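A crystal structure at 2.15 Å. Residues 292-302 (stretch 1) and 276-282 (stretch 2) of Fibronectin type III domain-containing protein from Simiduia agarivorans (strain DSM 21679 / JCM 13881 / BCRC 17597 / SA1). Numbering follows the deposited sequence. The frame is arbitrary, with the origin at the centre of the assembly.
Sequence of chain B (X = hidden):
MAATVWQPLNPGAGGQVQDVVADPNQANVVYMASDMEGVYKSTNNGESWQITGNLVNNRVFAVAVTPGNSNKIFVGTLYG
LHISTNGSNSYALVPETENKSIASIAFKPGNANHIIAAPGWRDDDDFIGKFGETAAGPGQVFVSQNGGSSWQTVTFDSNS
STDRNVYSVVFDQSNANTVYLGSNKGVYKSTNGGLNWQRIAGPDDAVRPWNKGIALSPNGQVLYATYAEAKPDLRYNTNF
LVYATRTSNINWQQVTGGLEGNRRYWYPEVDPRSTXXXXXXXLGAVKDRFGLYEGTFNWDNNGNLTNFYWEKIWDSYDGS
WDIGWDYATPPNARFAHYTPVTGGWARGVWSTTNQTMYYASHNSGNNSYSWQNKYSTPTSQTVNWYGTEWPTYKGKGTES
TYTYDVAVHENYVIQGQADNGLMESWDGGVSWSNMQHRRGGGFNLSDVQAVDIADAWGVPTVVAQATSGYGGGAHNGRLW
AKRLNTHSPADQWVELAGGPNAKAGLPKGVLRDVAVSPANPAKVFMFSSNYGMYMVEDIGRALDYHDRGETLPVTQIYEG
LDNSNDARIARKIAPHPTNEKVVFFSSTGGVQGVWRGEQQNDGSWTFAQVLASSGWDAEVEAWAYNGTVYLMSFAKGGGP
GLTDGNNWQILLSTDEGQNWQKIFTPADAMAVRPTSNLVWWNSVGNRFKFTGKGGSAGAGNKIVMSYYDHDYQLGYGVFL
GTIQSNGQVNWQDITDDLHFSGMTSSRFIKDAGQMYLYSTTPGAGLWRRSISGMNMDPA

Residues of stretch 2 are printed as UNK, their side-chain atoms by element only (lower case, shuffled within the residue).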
ATOM      1  N   LEU B 292      33.260 -27.846 -15.315  1.00 22.19           N
ATOM      2  CA  LEU B 292      33.910 -29.109 -15.635  1.00 24.33           C
ATOM      3  C   LEU B 292      34.314 -29.116 -17.104  1.00 24.29           C
ATOM      4  O   LEU B 292      33.539 -28.705 -17.970  1.00 25.08           O
ATOM      5  CB  LEU B 292      32.982 -30.288 -15.320  1.00 21.54           C
ATOM      6  CG  LEU B 292      33.453 -31.715 -15.591  1.00 26.42           C
ATOM      7  CD1 LEU B 292      34.722 -32.026 -14.813  1.00 23.09           C
ATOM      8  CD2 LEU B 292      32.346 -32.695 -15.225  1.00 25.25           C
ATOM      9  N   TYR B 293      35.531 -29.585 -17.372  1.00 24.21           N
ATOM     10  CA  TYR B 293      36.087 -29.614 -18.718  1.00 29.75           C
ATOM     11  C   TYR B 293      36.017 -31.016 -19.310  1.00 30.57           C
ATOM     12  O   TYR B 293      36.233 -32.012 -18.612  1.00 29.35           O
ATOM     13  CB  TYR B 293      37.551 -29.164 -18.725  1.00 29.99           C
ATOM     14  CG  TYR B 293      37.789 -27.676 -18.618  1.00 31.05           C
ATOM     15  CD1 TYR B 293      37.594 -26.836 -19.710  1.00 34.60           C
ATOM     16  CD2 TYR B 293      38.254 -27.117 -17.436  1.00 29.95           C
ATOM     17  CE1 TYR B 293      37.835 -25.478 -19.615  1.00 35.14           C
ATOM     18  CE2 TYR B 293      38.496 -25.766 -17.332  1.00 33.25           C
ATOM     19  CZ  TYR B 293      38.286 -24.950 -18.422  1.00 34.76           C
ATOM     20  OH  TYR B 293      38.530 -23.602 -18.314  1.00 34.43           O
ATOM     21  N   GLU B 294      35.736 -31.084 -20.608  1.00 31.98           N
ATOM     22  CA  GLU B 294      35.986 -32.276 -21.405  1.00 32.05           C
ATOM     23  C   GLU B 294      36.930 -31.903 -22.538  1.00 33.31           C
ATOM     24  O   GLU B 294      36.672 -30.949 -23.279  1.00 33.67           O
ATOM     25  CB  GLU B 294      34.695 -32.881 -21.962  1.00 31.03           C
ATOM     26  CG  GLU B 294      34.943 -34.126 -22.817  1.00 33.74           C
ATOM     27  CD  GLU B 294      33.671 -34.879 -23.154  1.00 35.72           C
ATOM     28  OE1 GLU B 294      32.722 -34.254 -23.673  1.00 35.77           O
ATOM     29  OE2 GLU B 294      33.622 -36.101 -22.898  1.00 37.96           O
ATOM     30  N   GLY B 295      38.026 -32.642 -22.661  1.00 32.92           N
ATOM     31  CA  GLY B 295      39.018 -32.400 -23.689  1.00 36.42           C
ATOM     32  C   GLY B 295      38.990 -33.492 -24.741  1.00 38.57           C
ATOM     33  O   GLY B 295      38.740 -34.659 -24.436  1.00 41.02           O
ATOM     34  N   THR B 296      39.246 -33.103 -25.986  1.00 37.32           N
ATOM     35  CA  THR B 296      39.308 -34.029 -27.107  1.00 39.37           C
ATOM     36  C   THR B 296      40.729 -34.040 -27.650  1.00 40.96           C
ATOM     37  O   THR B 296      41.280 -32.983 -27.971  1.00 41.33           O
ATOM     38  CB  THR B 296      38.317 -33.638 -28.208  1.00 40.45           C
ATOM     39  OG1 THR B 296      37.012 -33.486 -27.639  1.00 39.82           O
ATOM     40  CG2 THR B 296      38.271 -34.705 -29.292  1.00 42.62           C
ATOM     41  N   PHE B 297      41.321 -35.227 -27.740  1.00 42.80           N
ATOM     42  CA  PHE B 297      42.693 -35.394 -28.203  1.00 53.82           C
ATOM     43  C   PHE B 297      42.694 -36.328 -29.402  1.00 56.30           C
ATOM     44  O   PHE B 297      42.337 -37.505 -29.276  1.00 48.33           O
ATOM     45  CB  PHE B 297      43.593 -35.940 -27.091  1.00 45.90           C
ATOM     46  CG  PHE B 297      43.773 -34.992 -25.939  1.00 52.09           C
ATOM     47  CD1 PHE B 297      42.768 -34.824 -24.998  1.00 51.18           C
ATOM     48  CD2 PHE B 297      44.945 -34.272 -25.794  1.00 45.20           C
ATOM     49  CE1 PHE B 297      42.925 -33.953 -23.939  1.00 39.83           C
ATOM     50  CE2 PHE B 297      45.110 -33.400 -24.734  1.00 43.71           C
ATOM     51  CZ  PHE B 297      44.096 -33.241 -23.804  1.00 41.02           C
ATOM     52  N   ASN B 298      43.093 -35.808 -30.560  1.00 49.68           N
ATOM     53  CA  ASN B 298      43.106 -36.564 -31.806  1.00 59.02           C
ATOM     54  C   ASN B 298      44.552 -36.929 -32.134  1.00 63.97           C
ATOM     55  O   ASN B 298      45.324 -36.092 -32.613  1.00 62.75           O
ATOM     56  CB  ASN B 298      42.452 -35.764 -32.927  1.00 58.56           C
ATOM     57  CG  ASN B 298      40.987 -35.473 -32.650  1.00 57.88           C
ATOM     58  OD1 ASN B 298      40.242 -36.352 -32.220  1.00 60.19           O
ATOM     59  ND2 ASN B 298      40.567 -34.238 -32.897  1.00 56.41           N
ATOM     60  N   TRP B 299      44.906 -38.180 -31.863  1.00 67.71           N
ATOM     61  CA  TRP B 299      46.221 -38.720 -32.161  1.00 71.11           C
ATOM     62  C   TRP B 299      46.205 -39.397 -33.519  1.00 75.00           C
ATOM     63  O   TRP B 299      45.176 -39.900 -33.976  1.00 72.37           O
ATOM     64  CB  TRP B 299      46.649 -39.727 -31.092  1.00 60.51           C
ATOM     65  CG  TRP B 299      46.736 -39.129 -29.738  1.00 63.14           C
ATOM     66  CD1 TRP B 299      45.705 -38.898 -28.877  1.00 59.60           C
ATOM     67  CD2 TRP B 299      47.922 -38.670 -29.080  1.00 58.70           C
ATOM     68  NE1 TRP B 299      46.175 -38.324 -27.720  1.00 54.43           N
ATOM     69  CE2 TRP B 299      47.533 -38.176 -27.819  1.00 55.69           C
ATOM     70  CE3 TRP B 299      49.273 -38.629 -29.433  1.00 61.83           C
ATOM     71  CZ2 TRP B 299      48.447 -37.644 -26.913  1.00 55.73           C
ATOM     72  CZ3 TRP B 299      50.179 -38.105 -28.530  1.00 61.87           C
ATOM     73  CH2 TRP B 299      49.762 -37.620 -27.284  1.00 60.82           C
ATOM     74  N   ASP B 300      47.355 -39.392 -34.171  1.00 82.27           N
ATOM     75  CA  ASP B 300      47.534 -40.220 -35.345  1.00 89.96           C
ATOM     76  C   ASP B 300      48.570 -41.298 -35.046  1.00 96.37           C
ATOM     77  O   ASP B 300      49.355 -41.205 -34.098  1.00 96.49           O
ATOM     78  CB  ASP B 300      47.893 -39.370 -36.574  1.00 94.92           C
ATOM     79  CG  ASP B 300      49.373 -39.036 -36.668  1.00 99.83           C
ATOM     80  OD1 ASP B 300      50.030 -38.859 -35.616  1.00 98.58           O
ATOM     81  OD2 ASP B 300      49.866 -38.924 -37.813  1.00104.51           O
ATOM     82  N   ASN B 301      48.554 -42.329 -35.888  1.00101.75           N
ATOM     83  CA  ASN B 301      49.163 -43.614 -35.564  1.00102.66           C
ATOM     84  C   ASN B 301      50.683 -43.540 -35.416  1.00100.14           C
ATOM     85  O   ASN B 301      51.287 -44.457 -34.850  1.00102.43           O
ATOM     86  CB  ASN B 301      48.771 -44.628 -36.642  1.00108.80           C
ATOM     87  CG  ASN B 301      47.282 -44.541 -37.019  1.00108.94           C
ATOM     88  OD1 ASN B 301      46.866 -43.646 -37.754  1.00108.37           O
ATOM     89  ND2 ASN B 301      46.476 -45.455 -36.479  1.00108.46           N
ATOM     90  N   ASN B 302      51.315 -42.468 -35.899  1.00 96.94           N
ATOM     91  CA  ASN B 302      52.762 -42.345 -35.775  1.00 96.47           C
ATOM     92  C   ASN B 302      53.186 -41.988 -34.358  1.00 91.24           C
ATOM     93  O   ASN B 302      54.344 -42.224 -33.994  1.00 94.03           O
ATOM     94  CB  ASN B 302      53.284 -41.300 -36.758  1.00 98.54           C
ATOM     95  CG  ASN B 302      53.351 -41.823 -38.181  1.00 99.53           C
ATOM     96  OD1 ASN B 302      52.624 -42.746 -38.551  1.00 97.58           O
ATOM     97  ND2 ASN B 302      54.210 -41.217 -38.994  1.00 99.97           N
ATOM     98  N   UNK B 276      39.775 -45.890 -29.668  1.00 61.21           N
ATOM     99  CA  UNK B 276      40.647 -45.624 -30.806  1.00 62.88           C
ATOM    100  C   UNK B 276      41.742 -44.636 -30.473  1.00 61.91           C
ATOM    101  O   UNK B 276      42.336 -44.678 -29.390  1.00 61.95           O
ATOM    102  N   UNK B 277      42.013 -43.733 -31.414  1.00 62.39           N
ATOM    103  CA  UNK B 277      43.064 -42.736 -31.257  1.00 66.13           C
ATOM    104  C   UNK B 277      42.536 -41.354 -30.884  1.00 65.28           C
ATOM    105  O   UNK B 277      43.338 -40.438 -30.668  1.00 66.38           O
ATOM    106  c   UNK B 277      43.900 -42.639 -32.540  1.00 61.77           C
ATOM    107  o   UNK B 277      44.410 -44.967 -32.272  1.00 69.59           O
ATOM    108  n   UNK B 277      44.729 -44.072 -34.305  1.00 68.31           N
ATOM    109  c   UNK B 277      44.368 -43.997 -33.031  1.00 70.18           C
ATOM    110  N   UNK B 278      41.221 -41.178 -30.788  1.00 60.28           N
ATOM    111  CA  UNK B 278      40.623 -39.931 -30.324  1.00 56.85           C
ATOM    112  C   UNK B 278      40.098 -40.143 -28.912  1.00 52.05           C
ATOM    113  O   UNK B 278      39.244 -41.009 -28.689  1.00 51.63           O
ATOM    114  c   UNK B 278      39.502 -39.473 -31.256  1.00 59.07           C
ATOM    115  o   UNK B 278      39.011 -38.203 -30.862  1.00 60.96           O
ATOM    116  N   UNK B 279      40.607 -39.359 -27.965  1.00 47.07           N
ATOM    117  CA  UNK B 279      40.306 -39.535 -26.551  1.00 43.84           C
ATOM    118  C   UNK B 279      39.496 -38.358 -26.030  1.00 45.78           C
ATOM    119  O   UNK B 279      39.823 -37.198 -26.303  1.00 45.85           O
ATOM    120  c   UNK B 279      44.532 -41.579 -26.661  1.00 52.46           C
ATOM    121  n   UNK B 279      43.914 -40.608 -26.013  1.00 51.02           N
ATOM    122  c   UNK B 279      42.400 -41.688 -27.158  1.00 50.62           C
ATOM    123  c   UNK B 279      42.569 -40.647 -26.309  1.00 48.80           C
ATOM    124  n   UNK B 279      43.637 -42.249 -27.362  1.00 54.18           N
ATOM    125  c   UNK B 279      41.590 -39.677 -25.732  1.00 44.69           C
ATOM    126  N   UNK B 280      38.446 -38.662 -25.276  1.00 42.84           N
ATOM    127  CA  UNK B 280      37.742 -37.674 -24.476  1.00 38.97           C
ATOM    128  C   UNK B 280      38.265 -37.765 -23.049  1.00 39.36           C
ATOM    129  O   UNK B 280      38.283 -38.851 -22.460  1.00 37.70           O
ATOM    130  c   UNK B 280      36.231 -37.908 -24.514  1.00 39.76           C
ATOM    131  c   UNK B 280      34.830 -36.349 -27.763  1.00 45.40           C
ATOM    132  c   UNK B 280      35.342 -36.408 -26.329  1.00 43.70           C
ATOM    133  c   UNK B 280      35.622 -37.841 -25.907  1.00 43.38           C
ATOM    134  n   UNK B 280      34.410 -34.972 -28.152  1.00 45.41           N
ATOM    135  N   UNK B 281      38.708 -36.633 -22.506  1.00 38.54           N
ATOM    136  CA  UNK B 281      39.305 -36.575 -21.176  1.00 34.15           C
ATOM    137  C   UNK B 281      38.469 -35.646 -20.306  1.00 35.74           C
ATOM    138  O   UNK B 281      38.156 -34.522 -20.712  1.00 31.07           O
ATOM    139  c   UNK B 281      41.405 -36.214 -19.852  1.00 35.46           C
ATOM    140  c   UNK B 281      41.550 -36.915 -22.251  1.00 38.32           C
ATOM    141  c   UNK B 281      40.768 -36.104 -21.227  1.00 35.70           C
ATOM    142  N   UNK B 282      38.121 -36.117 -19.112  1.00 30.76           N
ATOM    143  CA  UNK B 282      37.299 -35.379 -18.163  1.00 31.39           C
ATOM    144  C   UNK B 282      38.191 -34.782 -17.083  1.00 34.97           C
ATOM    145  O   UNK B 282      39.049 -35.479 -16.533  1.00 36.86           O
ATOM    146  c   UNK B 282      34.281 -34.791 -17.699  1.00 25.37           C
ATOM    147  c   UNK B 282      34.192 -36.851 -16.288  1.00 25.58           C
ATOM    148  c   UNK B 282      35.068 -35.717 -16.791  1.00 32.71           C
ATOM    149  c   UNK B 282      36.255 -36.307 -17.543  1.00 29.97           C
TER
HETATM  150  O   HOH W   1      33.469 -32.805 -25.932  1.00 53.72           O

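Position 276 has backbone atoms and nothing beyond CA, and it touches nothing on stretch 1, so it is glycine. Gly276 lies in the loop that leads into the strand.

Position 277 carries two carbons, the second bearing one oxygen and one nitrogen, and its backbone O lies 3.0 Å from Trp299 N. That fork could be a carboxamide alone, since a carboxylate would have two oxygens, and the residue is asparagine. The backbone O of Asn277 accepts a hydrogen bond from Trp299 N, extending the pairing one residue beyond the last bridge. The same O lies near the plane of the Trp299 ring, at its edge.

Position 278 has one carbon and then one oxygen, and that oxygen lies 2.6 Å from Asn298 OD1. This is the short hydroxyl side chain of serine. The OG of Ser278 donates to Asn298 OD1, a short bond, in the pair whose CA atoms, Ser278 CA and Asn298 CA, are 4.4 Å apart.

At position 279 one carbon leads to a five-membered ring of three carbons and two nitrogens, with Trp299 CD1 over one face of it: an imidazole, hence histidine. Its backbone makes both hydrogen bonds of a narrow ring with Phe297, His279 N to Phe297 O and Phe297 N to His279 O, each 2.9 Å. The side chain turns to the face shared with Phe297. The five-membered ring of Trp299 and the imidazole have centroids 4.8 Å apart and planes at 32°, an oblique pairing. A weak bond from His279 NE2 to Gly276 O, 3.4 Å, ties the ring back to the preceding loop.

Position 280 shows four carbons in a row ending in nitrogen, and that terminal nitrogen lies 3.0 Å from Thr296 OG1, which is lysine. The chain runs along the face that holds Thr296 and Glu294, and Lys280 NZ donates to Thr296 OG1. The O of water 1 accepts from Lys280 NZ at 3.2 Å, and the same water O lies 2.8 Å from Glu294 OE1, within hydrogen-bonding reach.

Position 281 has one carbon carrying two more, and one of these end carbons lies 3.7 Å from Phe297 CD1; the beta-branched fork is valine. Opposite it is Gly295, which offers no side chain; instead Phe297 CD1 packs against Val281 CG2. An ideal CB on Gly295 would stand 3.1 Å from Phe297 CE1, so the ring occupies the space the glycine leaves. Val281 N donates to Gly295 O at 2.8 Å, and Gly295 N to Val281 O at 2.7 Å.

Position 282 holds four carbons forked at the second, and one end carbon lies 3.8 Å from Leu292 CD2, which is leucine. Leu282 CD1 makes that apolar contact.

The contact is an antiparallel ladder whose backbone bonds set the register. The face of Ser278 and Lys280 is polar until Leu282, which closes it with an apolar contact to Leu292; the other face carries His279, Val281 and Phe297, with a glycine making room for the neighbouring ring.

Stretch 2, residues 276-282: GNSHKVL
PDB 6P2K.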